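Side-chain contacts in R.Ecl18kI (Enterobacter cloacae, PDB 2GB7), which recognises the double-stranded DNA sequence 5'-CCNGG-3' and cleaves it before the first cytosine as a type II restriction endonuclease: residues Arg74-Leu79 with Tyr106-Ser111; Glu83-Met88 with Ile94-Met99; Ala26-Thr31 with Ile54-Asn59. The protein carries 1 engineered substitution. All coordinates share one frame; numbering follows the deposited sequence.

Interaction 1: residues Arg74-Leu79 with Tyr106-Ser111; sequences RMLSYL and YDLALS. With nucleotides of chain A.
L108 wedges its forked end against the side of helix 49-77, where M75 and L76 receive it. The two methyl branches share the work: CD1 rests near M75 CB at 3.8 Å and also meets M75 CG, while CD2 comes within 3.7 Å of L76 CG and touches L76 CD2 and M75 CB as well. With CG anti to its backbone N (chi1 175°), L108 sends both methyls to helix 49-77. M75 offers only the root of its side chain to L108. Beyond CG its chain bends at both chi2 and chi3, and its side chain packs on L12 and I13 of helix 6-20. L76 also packs against I105, three residues before L108 on the same helix, and against T98 of the second subunit, so this apolar contact is buried.

Other faces of the 106-111 turns meet DNA. Y106 OH donates a hydrogen bond of 3.0 Å to OP2 of DG6 of chain A, which lies at the ring edge and in the ring plane, and L110 CD2 packs 3.6 Å from that same DG6 OP2. S111 OG donates at 2.7 Å to OP1 of DG8 of chain A and is also hydrogen-bonded to R17, so two partners fix the hydroxyl. A109 meets A109 of the second subunit. Helix 102-134 thus packs on helix 49-77, lines the subunit interface and binds the DNA backbone, within a dimeric endonuclease of the PD-(D/E)XK superfamily.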
loop_
_atom_site.group_PDB
_atom_site.type_symbol
_atom_site.label_atom_id
_atom_site.label_comp_id
_atom_site.label_asym_id
_atom_site.label_seq_id
_atom_site.Cartn_x
_atom_site.Cartn_y
_atom_site.Cartn_z
ATOM N N ARG F 74 4.934 -27.091 5.960
ATOM C CA ARG F 74 4.383 -28.099 5.063
ATOM C C ARG F 74 4.666 -27.772 3.610
ATOM O O ARG F 74 5.068 -28.657 2.845
ATOM C CB ARG F 74 2.894 -28.302 5.290
ATOM C CG ARG F 74 2.321 -29.555 4.661
ATOM C CD ARG F 74 1.000 -29.957 5.303
ATOM N NE ARG F 74 1.137 -30.167 6.747
ATOM C CZ ARG F 74 0.795 -29.292 7.698
ATOM N NH1 ARG F 74 0.247 -28.099 7.408
ATOM N NH2 ARG F 74 0.992 -29.628 8.967
ATOM N N MET F 75 4.481 -26.510 3.243
ATOM C CA MET F 75 4.787 -26.078 1.887
ATOM C C MET F 75 6.246 -26.312 1.571
ATOM O O MET F 75 6.571 -26.856 0.524
ATOM C CB MET F 75 4.388 -24.613 1.659
ATOM C CG MET F 75 2.891 -24.411 1.710
ATOM S SD MET F 75 1.953 -25.527 0.648
ATOM C CE MET F 75 2.566 -25.088 -0.958
ATOM N N LEU F 76 7.124 -25.927 2.487
ATOM C CA LEU F 76 8.556 -26.092 2.263
ATOM C C LEU F 76 8.945 -27.555 2.092
ATOM O O LEU F 76 9.920 -27.876 1.413
ATOM C CB LEU F 76 9.353 -25.480 3.415
ATOM C CG LEU F 76 9.418 -23.953 3.472
ATOM C CD1 LEU F 76 10.110 -23.468 4.758
ATOM C CD2 LEU F 76 10.118 -23.390 2.238
ATOM N N SER F 77 8.190 -28.459 2.692
ATOM C CA SER F 77 8.631 -29.859 2.644
ATOM C C SER F 77 8.398 -30.503 1.250
ATOM O O SER F 77 9.024 -31.518 0.896
ATOM C CB SER F 77 8.039 -30.622 3.826
ATOM O OG SER F 77 8.336 -29.911 5.027
ATOM N N TYR F 78 7.563 -29.854 0.436
ATOM C CA TYR F 78 7.367 -30.224 -0.974
ATOM C C TYR F 78 8.582 -29.990 -1.879
ATOM O O TYR F 78 8.592 -30.423 -3.038
ATOM C CB TYR F 78 6.211 -29.435 -1.564
ATOM C CG TYR F 78 4.842 -30.001 -1.314
ATOM C CD1 TYR F 78 4.058 -29.512 -0.276
ATOM C CD2 TYR F 78 4.309 -30.998 -2.141
ATOM C CE1 TYR F 78 2.780 -29.995 -0.047
ATOM C CE2 TYR F 78 3.027 -31.497 -1.922
ATOM C CZ TYR F 78 2.267 -30.979 -0.867
ATOM O OH TYR F 78 1.000 -31.443 -0.615
ATOM N N LEU F 79 9.585 -29.276 -1.382
ATOM C CA LEU F 79 10.780 -29.045 -2.179
ATOM C C LEU F 79 11.988 -29.861 -1.699
ATOM O O LEU F 79 13.049 -29.837 -2.331
ATOM C CB LEU F 79 11.227 -27.590 -2.109
ATOM C CG LEU F 79 10.198 -26.493 -2.382
ATOM C CD1 LEU F 79 10.846 -25.136 -2.047
ATOM C CD2 LEU F 79 9.679 -26.539 -3.810
ATOM N N TYR F 106 11.300 -17.603 -1.218
ATOM C CA TYR F 106 10.849 -16.212 -1.296
ATOM C C TYR F 106 9.389 -16.131 -1.747
ATOM O O TYR F 106 8.614 -15.388 -1.152
ATOM C CB TYR F 106 11.762 -15.378 -2.208
ATOM C CG TYR F 106 11.208 -13.976 -2.416
ATOM C CD1 TYR F 106 11.360 -12.986 -1.460
ATOM C CD2 TYR F 106 10.524 -13.662 -3.588
ATOM C CE1 TYR F 106 10.820 -11.696 -1.653
ATOM C CE2 TYR F 106 9.990 -12.386 -3.792
ATOM C CZ TYR F 106 10.148 -11.412 -2.824
ATOM O OH TYR F 106 9.633 -10.146 -3.029
ATOM N N ASP F 107 9.008 -16.868 -2.788
ATOM C CA ASP F 107 7.626 -16.851 -3.279
ATOM C C ASP F 107 6.601 -17.295 -2.238
ATOM O O ASP F 107 5.492 -16.733 -2.140
ATOM C CB ASP F 107 7.492 -17.724 -4.512
ATOM C CG ASP F 107 8.121 -17.091 -5.734
ATOM O OD1 ASP F 107 8.506 -15.896 -5.668
ATOM O OD2 ASP F 107 8.215 -17.806 -6.754
ATOM N N LEU F 108 6.961 -18.323 -1.478
ATOM C CA LEU F 108 6.111 -18.728 -0.351
ATOM C C LEU F 108 5.951 -17.622 0.684
ATOM O O LEU F 108 4.832 -17.323 1.103
ATOM C CB LEU F 108 6.681 -19.974 0.325
ATOM C CG LEU F 108 5.995 -20.486 1.596
ATOM C CD1 LEU F 108 4.549 -20.855 1.343
ATOM C CD2 LEU F 108 6.735 -21.701 2.152
ATOM N N ALA F 109 7.061 -17.044 1.138
ATOM C CA ALA F 109 6.971 -15.984 2.143
ATOM C C ALA F 109 6.214 -14.787 1.594
ATOM O O ALA F 109 5.402 -14.189 2.300
ATOM C CB ALA F 109 8.347 -15.562 2.594
ATOM N N LEU F 110 6.478 -14.456 0.334
ATOM C CA LEU F 110 5.761 -13.363 -0.314
ATOM C C LEU F 110 4.248 -13.603 -0.295
ATOM O O LEU F 110 3.486 -12.710 0.092
ATOM C CB LEU F 110 6.230 -13.140 -1.758
ATOM C CG LEU F 110 5.535 -12.040 -2.584
ATOM C CD1 LEU F 110 5.653 -10.660 -1.931
ATOM C CD2 LEU F 110 6.153 -12.047 -3.999
ATOM N N SER F 111 3.838 -14.804 -0.703
ATOM C CA SER F 111 2.426 -15.187 -0.719
ATOM C C SER F 111 1.827 -15.043 0.686
ATOM O O SER F 111 0.719 -14.501 0.836
ATOM C CB SER F 111 2.298 -16.633 -1.215
ATOM O OG SER F 111 0.942 -17.002 -1.370
ATOM P P DG A 6 7.793 -8.326 -5.487
ATOM O OP1 DG A 6 8.222 -7.523 -4.312
ATOM O OP2 DG A 6 8.338 -9.695 -5.673
ATOM O "O5'" DG A 6 6.211 -8.454 -5.485
ATOM C "C5'" DG A 6 5.383 -7.385 -5.042
ATOM C "C4'" DG A 6 3.940 -7.815 -5.119
ATOM O "O4'" DG A 6 3.068 -6.816 -4.538
ATOM C "C3'" DG A 6 3.428 -8.049 -6.540
ATOM O "O3'" DG A 6 2.539 -9.165 -6.503
ATOM C "C2'" DG A 6 2.638 -6.784 -6.825
ATOM C "C1'" DG A 6 2.036 -6.537 -5.460
ATOM N N9 DG A 6 1.536 -5.199 -5.174
ATOM C C8 DG A 6 1.554 -4.083 -5.977
ATOM N N7 DG A 6 0.990 -3.046 -5.415
ATOM C C5 DG A 6 0.584 -3.511 -4.170
ATOM C C6 DG A 6 -0.099 -2.851 -3.112
ATOM O O6 DG A 6 -0.506 -1.688 -3.064
ATOM N N1 DG A 6 -0.297 -3.699 -2.025
ATOM C C2 DG A 6 0.100 -5.010 -1.963
ATOM N N2 DG A 6 -0.166 -5.658 -0.818
ATOM N N3 DG A 6 0.717 -5.638 -2.946
ATOM C C4 DG A 6 0.926 -4.833 -4.007
ATOM P P DG A 8 -0.955 -15.317 -4.192
ATOM O OP1 DG A 8 -0.511 -16.609 -3.596
ATOM O OP2 DG A 8 -1.597 -15.311 -5.526
ATOM O "O5'" DG A 8 -1.928 -14.645 -3.129
ATOM C "C5'" DG A 8 -1.438 -14.336 -1.829
ATOM C "C4'" DG A 8 -2.524 -13.711 -0.989
ATOM O "O4'" DG A 8 -2.805 -12.371 -1.453
ATOM C "C3'" DG A 8 -3.856 -14.454 -1.000
ATOM O "O3'" DG A 8 -4.393 -14.425 0.320
ATOM C "C2'" DG A 8 -4.705 -13.638 -1.959
ATOM C "C1'" DG A 8 -4.188 -12.231 -1.721
ATOM N N9 DG A 8 -4.323 -11.310 -2.845
ATOM C C8 DG A 8 -3.798 -11.460 -4.104
ATOM N N7 DG A 8 -4.048 -10.445 -4.887
ATOM C C5 DG A 8 -4.790 -9.576 -4.099
ATOM C C6 DG A 8 -5.340 -8.305 -4.403
ATOM O O6 DG A 8 -5.271 -7.671 -5.464
ATOM N N1 DG A 8 -6.026 -7.771 -3.318
ATOM C C2 DG A 8 -6.168 -8.383 -2.096
ATOM N N2 DG A 8 -6.879 -7.713 -1.178
ATOM N N3 DG A 8 -5.653 -9.566 -1.798
ATOM C C4 DG A 8 -4.981 -10.101 -2.839
#

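Interaction 2: residues Glu83-Met88 with Ile94-Met99; sequences ERIKDM and IRDFTM
R84 and D96 form a two-pronged salt bridge in which the guanidinium offers its side, NE and one NH, to the two carboxylate oxygens. NE donates to D96 OD2 at 3.0 Å with an N-H...O angle of 158°, and NH2 donates to D96 OD1 at 2.7 Å. Both oxygens use their syn lone pairs. The two planar groups are only 21° apart, so the pair is nearly flat, although OD1 is tilted further from the guanidinium plane than OD2. Because CG of D96 stands anti to the backbone N (chi1 -176°), the carboxylate is extended from its helix toward the arginine. A long, weak ion pair with E100 adds a second acid near R84 NH2.

M88 covers the aliphatic part of D96, its CE lying 3.6 Å from D96 CB, with the two side chains crossing at about a right angle. I85 adds a looser contact, CG1 to D96 OD2 at 4.2 Å.

The short helix 82-85 passes into a type I turn, I85 to M88, before helix 90-100, and the contact ties these neighbours together. The second subunit lies alongside: I85 packs on its P90, I94 on its I85, and T98 O is hydrogen-bonded to its T73.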
loop_
_atom_site.group_PDB
_atom_site.type_symbol
_atom_site.label_atom_id
_atom_site.label_comp_id
_atom_site.label_asym_id
_atom_site.label_seq_id
_atom_site.Cartn_x
_atom_site.Cartn_y
_atom_site.Cartn_z
ATOM N N GLU F 83 16.627 -37.768 -3.103
ATOM C CA GLU F 83 17.615 -38.371 -4.015
ATOM C C GLU F 83 18.806 -37.436 -4.183
ATOM O O GLU F 83 19.948 -37.875 -4.322
ATOM C CB GLU F 83 16.995 -38.680 -5.384
ATOM C CG GLU F 83 16.162 -39.957 -5.439
ATOM N N ARG F 84 18.510 -36.138 -4.160
ATOM C CA ARG F 84 19.507 -35.091 -4.252
ATOM C C ARG F 84 20.455 -35.058 -3.047
ATOM O O ARG F 84 21.677 -35.001 -3.207
ATOM C CB ARG F 84 18.801 -33.740 -4.390
ATOM C CG ARG F 84 19.638 -32.687 -5.045
ATOM C CD ARG F 84 18.926 -31.349 -5.082
ATOM N NE ARG F 84 19.892 -30.271 -4.904
ATOM C CZ ARG F 84 20.736 -29.848 -5.839
ATOM N NH1 ARG F 84 20.748 -30.398 -7.053
ATOM N NH2 ARG F 84 21.580 -28.868 -5.559
ATOM N N ILE F 85 19.888 -35.135 -1.848
ATOM C CA ILE F 85 20.614 -34.825 -0.622
ATOM C C ILE F 85 21.188 -36.045 0.090
ATOM O O ILE F 85 21.855 -35.914 1.121
ATOM C CB ILE F 85 19.706 -34.044 0.335
ATOM C CG1 ILE F 85 19.499 -32.637 -0.211
ATOM C CG2 ILE F 85 20.312 -33.970 1.717
ATOM C CD1 ILE F 85 18.128 -32.063 0.075
ATOM N N LYS F 86 20.936 -37.222 -0.476
ATOM C CA LYS F 86 21.360 -38.511 0.089
ATOM C C LYS F 86 22.708 -38.564 0.822
ATOM O O LYS F 86 22.793 -39.080 1.941
ATOM C CB LYS F 86 21.334 -39.598 -0.995
ATOM C CG LYS F 86 19.935 -40.094 -1.311
ATOM C CD LYS F 86 19.930 -41.564 -1.699
ATOM C CE LYS F 86 18.604 -42.220 -1.311
ATOM N NZ LYS F 86 17.402 -41.555 -1.905
ATOM N N ASP F 87 23.753 -38.045 0.190
ATOM C CA ASP F 87 25.130 -38.298 0.636
ATOM C C ASP F 87 25.848 -37.038 1.101
ATOM O O ASP F 87 27.080 -36.999 1.187
ATOM C CB ASP F 87 25.931 -38.966 -0.481
ATOM C CG ASP F 87 25.322 -40.275 -0.929
ATOM O OD1 ASP F 87 24.816 -41.039 -0.071
ATOM O OD2 ASP F 87 25.346 -40.528 -2.151
ATOM N N MET F 88 25.070 -36.007 1.404
ATOM C CA MET F 88 25.634 -34.796 1.955
ATOM C C MET F 88 25.598 -34.887 3.469
ATOM O O MET F 88 24.752 -35.599 4.043
ATOM C CB MET F 88 24.813 -33.578 1.522
ATOM C CG MET F 88 24.512 -33.490 0.026
ATOM S SD MET F 88 23.492 -32.051 -0.381
ATOM C CE MET F 88 24.732 -30.769 -0.411
ATOM N N ILE F 94 21.414 -28.599 4.388
ATOM C CA ILE F 94 20.765 -27.318 4.645
ATOM C C ILE F 94 21.345 -26.232 3.747
ATOM O O ILE F 94 20.598 -25.491 3.097
ATOM C CB ILE F 94 20.874 -26.906 6.131
ATOM C CG1 ILE F 94 20.076 -27.879 7.000
ATOM C CG2 ILE F 94 20.387 -25.457 6.329
ATOM C CD1 ILE F 94 20.606 -28.029 8.408
ATOM N N ARG F 95 22.675 -26.153 3.687
ATOM C CA ARG F 95 23.336 -25.156 2.853
ATOM C C ARG F 95 22.793 -25.197 1.430
ATOM O O ARG F 95 22.475 -24.162 0.849
ATOM C CB ARG F 95 24.857 -25.364 2.863
ATOM C CG ARG F 95 25.639 -24.231 3.528
ATOM C CD ARG F 95 25.443 -22.927 2.787
ATOM N NE ARG F 95 26.704 -22.231 2.547
ATOM C CZ ARG F 95 26.829 -20.908 2.459
ATOM N NH1 ARG F 95 28.030 -20.384 2.226
ATOM N NH2 ARG F 95 25.771 -20.111 2.622
ATOM N N ASP F 96 22.672 -26.409 0.899
ATOM C CA ASP F 96 22.140 -26.664 -0.432
ATOM C C ASP F 96 20.692 -26.208 -0.525
ATOM O O ASP F 96 20.301 -25.526 -1.465
ATOM C CB ASP F 96 22.227 -28.158 -0.738
ATOM C CG ASP F 96 21.773 -28.495 -2.146
ATOM O OD1 ASP F 96 22.482 -28.119 -3.105
ATOM O OD2 ASP F 96 20.715 -29.149 -2.286
ATOM N N PHE F 97 19.895 -26.590 0.459
ATOM C CA PHE F 97 18.516 -26.126 0.522
ATOM C C PHE F 97 18.461 -24.609 0.420
ATOM O O PHE F 97 17.662 -24.065 -0.354
ATOM C CB PHE F 97 17.875 -26.601 1.815
ATOM C CG PHE F 97 16.400 -26.405 1.861
ATOM C CD1 PHE F 97 15.552 -27.273 1.180
ATOM C CD2 PHE F 97 15.852 -25.369 2.608
ATOM C CE1 PHE F 97 14.165 -27.100 1.241
ATOM C CE2 PHE F 97 14.473 -25.177 2.659
ATOM C CZ PHE F 97 13.627 -26.055 1.982
ATOM N N THR F 98 19.289 -23.917 1.204
ATOM C CA THR F 98 19.291 -22.448 1.199
ATOM C C THR F 98 19.762 -21.871 -0.140
ATOM O O THR F 98 19.506 -20.693 -0.437
ATOM C CB THR F 98 20.149 -21.842 2.342
ATOM O OG1 THR F 98 21.514 -22.269 2.203
ATOM C CG2 THR F 98 19.626 -22.264 3.721
ATOM N N MET F 99 20.438 -22.699 -0.937
ATOM C CA MET F 99 20.982 -22.263 -2.233
ATOM C C MET F 99 20.134 -22.630 -3.455
ATOM O O MET F 99 20.088 -21.863 -4.421
ATOM C CB MET F 99 22.416 -22.772 -2.426
ATOM C CG MET F 99 23.401 -22.333 -1.341
ATOM S SD MET F 99 25.113 -22.415 -1.886
ATOM C CE MET F 99 24.950 -21.299 -3.307
#

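Interaction 3: residues Ala26-Thr31 with Ile54-Asn59; sequences ALVYKT and IAMRKN. With nucleotides of chain B.
The guanidinium of R57 lies against DT5 of chain B, with the thymine on one of its faces: C4 of DT5 sits 3.8 Å above the guanidinium plane and over its centre. NH1 of R57 comes within 3.7 Å of the methyl carbon C7 of DT5 and is equally near C5, while NH2 faces C4. The arginine chain bends at chi2 and chi3, bringing the flat group back over the base. This close cover of one thymine is consistent with the nucleotide flipping seen in the complex.

The other flat group is the amide of N59. Its ND2 donates to A55 O, one turn back in the same helix, at 2.9 Å with an N-H...O angle of 164°, and that oxygen lies in the amide plane. A55 O also accepts from N59 N, and the two donors reach it from opposite faces of its carbonyl plane. With the amide turned back along its own helix, N59 meets the other helix through CB, which lies 3.7 Å from T31 CG2.

T31 uses its polar group in the same way: OG1 donates back to L27 O, which T31 N reaches from the opposite face, and the methyl CG2 is left to face N59 and, at 4.1 Å, M56 SD. M56, bent at chi2 and chi3, lays CE 3.6 Å from V28 CG1, close to V28 O as well.

The segments 26-31 and 54-59, on helices 24-34 and 49-77, run with their axes at 115° and 10.0 Å apart at closest approach. C60 of helix 49-77 extends the packing on V28 and T31, S126 and L130 of helix 102-134 pack on V28, and Y29 faces helix 290-302.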
loop_
_atom_site.group_PDB
_atom_site.type_symbol
_atom_site.label_atom_id
_atom_site.label_comp_id
_atom_site.label_asym_id
_atom_site.label_seq_id
_atom_site.Cartn_x
_atom_site.Cartn_y
_atom_site.Cartn_z
ATOM N N ALA F 26 -14.945 -15.788 8.442
ATOM C CA ALA F 26 -15.199 -17.031 9.177
ATOM C C ALA F 26 -14.348 -17.117 10.451
ATOM O O ALA F 26 -14.827 -17.598 11.494
ATOM C CB ALA F 26 -14.926 -18.243 8.283
ATOM N N LEU F 27 -13.081 -16.692 10.367
ATOM C CA LEU F 27 -12.194 -16.769 11.546
ATOM C C LEU F 27 -12.660 -15.790 12.599
ATOM O O LEU F 27 -12.726 -16.110 13.783
ATOM C CB LEU F 27 -10.723 -16.495 11.177
ATOM C CG LEU F 27 -9.718 -16.356 12.335
ATOM C CD1 LEU F 27 -9.688 -17.621 13.174
ATOM C CD2 LEU F 27 -8.284 -16.020 11.847
ATOM N N VAL F 28 -13.016 -14.591 12.151
ATOM C CA VAL F 28 -13.516 -13.581 13.075
ATOM C C VAL F 28 -14.810 -14.076 13.711
ATOM O O VAL F 28 -15.000 -13.943 14.914
ATOM C CB VAL F 28 -13.732 -12.204 12.368
ATOM C CG1 VAL F 28 -14.534 -11.267 13.275
ATOM C CG2 VAL F 28 -12.410 -11.542 11.983
ATOM N N TYR F 29 -15.701 -14.638 12.904
ATOM C CA TYR F 29 -16.982 -15.130 13.438
ATOM C C TYR F 29 -16.766 -16.278 14.431
ATOM O O TYR F 29 -17.374 -16.292 15.501
ATOM C CB TYR F 29 -17.915 -15.552 12.303
ATOM C CG TYR F 29 -19.293 -15.978 12.778
ATOM C CD1 TYR F 29 -20.323 -15.057 12.868
ATOM C CD2 TYR F 29 -19.558 -17.295 13.132
ATOM C CE1 TYR F 29 -21.593 -15.448 13.320
ATOM C CE2 TYR F 29 -20.814 -17.704 13.567
ATOM C CZ TYR F 29 -21.831 -16.782 13.655
ATOM O OH TYR F 29 -23.071 -17.193 14.099
ATOM N N LYS F 30 -15.873 -17.213 14.104
ATOM C CA LYS F 30 -15.527 -18.291 15.041
ATOM C C LYS F 30 -15.030 -17.736 16.384
ATOM O O LYS F 30 -15.453 -18.201 17.476
ATOM C CB LYS F 30 -14.466 -19.205 14.404
ATOM C CG LYS F 30 -14.167 -20.434 15.248
ATOM C CD LYS F 30 -13.044 -21.237 14.579
ATOM C CE LYS F 30 -12.617 -22.424 15.408
ATOM N NZ LYS F 30 -11.522 -23.160 14.686
ATOM N N THR F 31 -14.159 -16.732 16.291
ATOM C CA THR F 31 -13.512 -16.123 17.448
ATOM C C THR F 31 -14.548 -15.355 18.260
ATOM O O THR F 31 -14.602 -15.477 19.478
ATOM C CB THR F 31 -12.342 -15.236 16.993
ATOM O OG1 THR F 31 -11.396 -16.064 16.312
ATOM C CG2 THR F 31 -11.649 -14.593 18.180
ATOM N N ILE F 54 -9.498 -5.204 20.654
ATOM C CA ILE F 54 -8.167 -5.734 20.986
ATOM C C ILE F 54 -8.220 -7.232 21.301
ATOM O O ILE F 54 -7.350 -7.984 20.841
ATOM C CB ILE F 54 -7.514 -4.947 22.168
ATOM C CG1 ILE F 54 -7.285 -3.478 21.784
ATOM C CG2 ILE F 54 -6.166 -5.592 22.646
ATOM C CD1 ILE F 54 -6.252 -3.285 20.678
ATOM N N ALA F 55 -9.235 -7.656 22.057
ATOM C CA ALA F 55 -9.391 -9.079 22.399
ATOM C C ALA F 55 -9.650 -9.881 21.132
ATOM O O ALA F 55 -9.063 -10.942 20.948
ATOM C CB ALA F 55 -10.519 -9.282 23.421
ATOM N N MET F 56 -10.482 -9.356 20.232
ATOM C CA MET F 56 -10.717 -10.051 18.960
ATOM C C MET F 56 -9.432 -10.227 18.149
ATOM O O MET F 56 -9.126 -11.338 17.647
ATOM C CB MET F 56 -11.814 -9.349 18.153
ATOM C CG MET F 56 -13.228 -9.512 18.741
ATOM S SD MET F 56 -13.890 -11.187 18.601
ATOM C CE MET F 56 -13.898 -11.431 16.808
ATOM N N ARG F 57 -8.687 -9.133 18.005
ATOM C CA ARG F 57 -7.424 -9.124 17.262
ATOM C C ARG F 57 -6.455 -10.144 17.835
ATOM O O ARG F 57 -5.936 -10.979 17.106
ATOM C CB ARG F 57 -6.798 -7.744 17.321
ATOM C CG ARG F 57 -7.476 -6.713 16.414
ATOM C CD ARG F 57 -6.751 -6.697 15.093
ATOM N NE ARG F 57 -5.366 -6.232 15.239
ATOM C CZ ARG F 57 -4.528 -5.992 14.232
ATOM N NH1 ARG F 57 -4.883 -6.210 12.973
ATOM N NH2 ARG F 57 -3.317 -5.537 14.495
ATOM N N LYS F 58 -6.249 -10.102 19.150
ATOM C CA LYS F 58 -5.319 -11.035 19.818
ATOM C C LYS F 58 -5.693 -12.484 19.609
ATOM O O LYS F 58 -4.829 -13.328 19.330
ATOM C CB LYS F 58 -5.310 -10.761 21.325
ATOM C CG LYS F 58 -4.417 -9.598 21.735
ATOM C CD LYS F 58 -4.619 -9.223 23.191
ATOM C CE LYS F 58 -4.551 -10.448 24.095
ATOM N NZ LYS F 58 -5.331 -10.174 25.338
ATOM N N ASN F 59 -6.969 -12.791 19.808
ATOM C CA ASN F 59 -7.440 -14.154 19.654
ATOM C C ASN F 59 -7.463 -14.658 18.213
ATOM O O ASN F 59 -7.061 -15.807 17.945
ATOM C CB ASN F 59 -8.740 -14.368 20.410
ATOM C CG ASN F 59 -8.508 -14.412 21.904
ATOM O OD1 ASN F 59 -8.149 -15.462 22.447
ATOM N ND2 ASN F 59 -8.652 -13.266 22.582
ATOM P P DT B 5 -0.517 -4.079 8.363
ATOM O OP1 DT B 5 -1.207 -2.981 9.080
ATOM O OP2 DT B 5 0.912 -4.358 8.653
ATOM O "O5'" DT B 5 -1.356 -5.416 8.586
ATOM C "C5'" DT B 5 -0.895 -6.679 8.095
ATOM C "C4'" DT B 5 0.136 -7.253 9.039
ATOM O "O4'" DT B 5 -0.378 -7.302 10.393
ATOM C "C3'" DT B 5 0.636 -8.666 8.719
ATOM O "O3'" DT B 5 2.060 -8.691 8.870
ATOM C "C2'" DT B 5 0.011 -9.513 9.820
ATOM C "C1'" DT B 5 0.026 -8.527 10.973
ATOM N N1 DT B 5 -0.854 -8.806 12.125
ATOM C C2 DT B 5 -0.312 -8.644 13.382
ATOM O O2 DT B 5 0.850 -8.319 13.567
ATOM N N3 DT B 5 -1.180 -8.884 14.415
ATOM C C4 DT B 5 -2.503 -9.272 14.319
ATOM O O4 DT B 5 -3.166 -9.438 15.339
ATOM C C5 DT B 5 -3.000 -9.443 12.970
ATOM C C7 DT B 5 -4.415 -9.879 12.766
ATOM C C6 DT B 5 -2.160 -9.203 11.955
#

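Helix 49-77 joins interactions 1 and 3, whose centres lie 26 Å apart: it crosses helix 24-34 near its start and meets L108 near its end. Interaction 2 is nested in the chain between the two halves of interaction 1, and the two touch where L76 O packs 4.2 Å from F97 CZ. Both of these also reach the second subunit, whereas no other protein chain touches the segments of interaction 3. DNA is met at two of the contacts, through backbone phosphates of chain A in interaction 1 and through a base of chain B in interaction 3. Interaction 2 stays about 17 Å from the nucleic acid at its nearest atom.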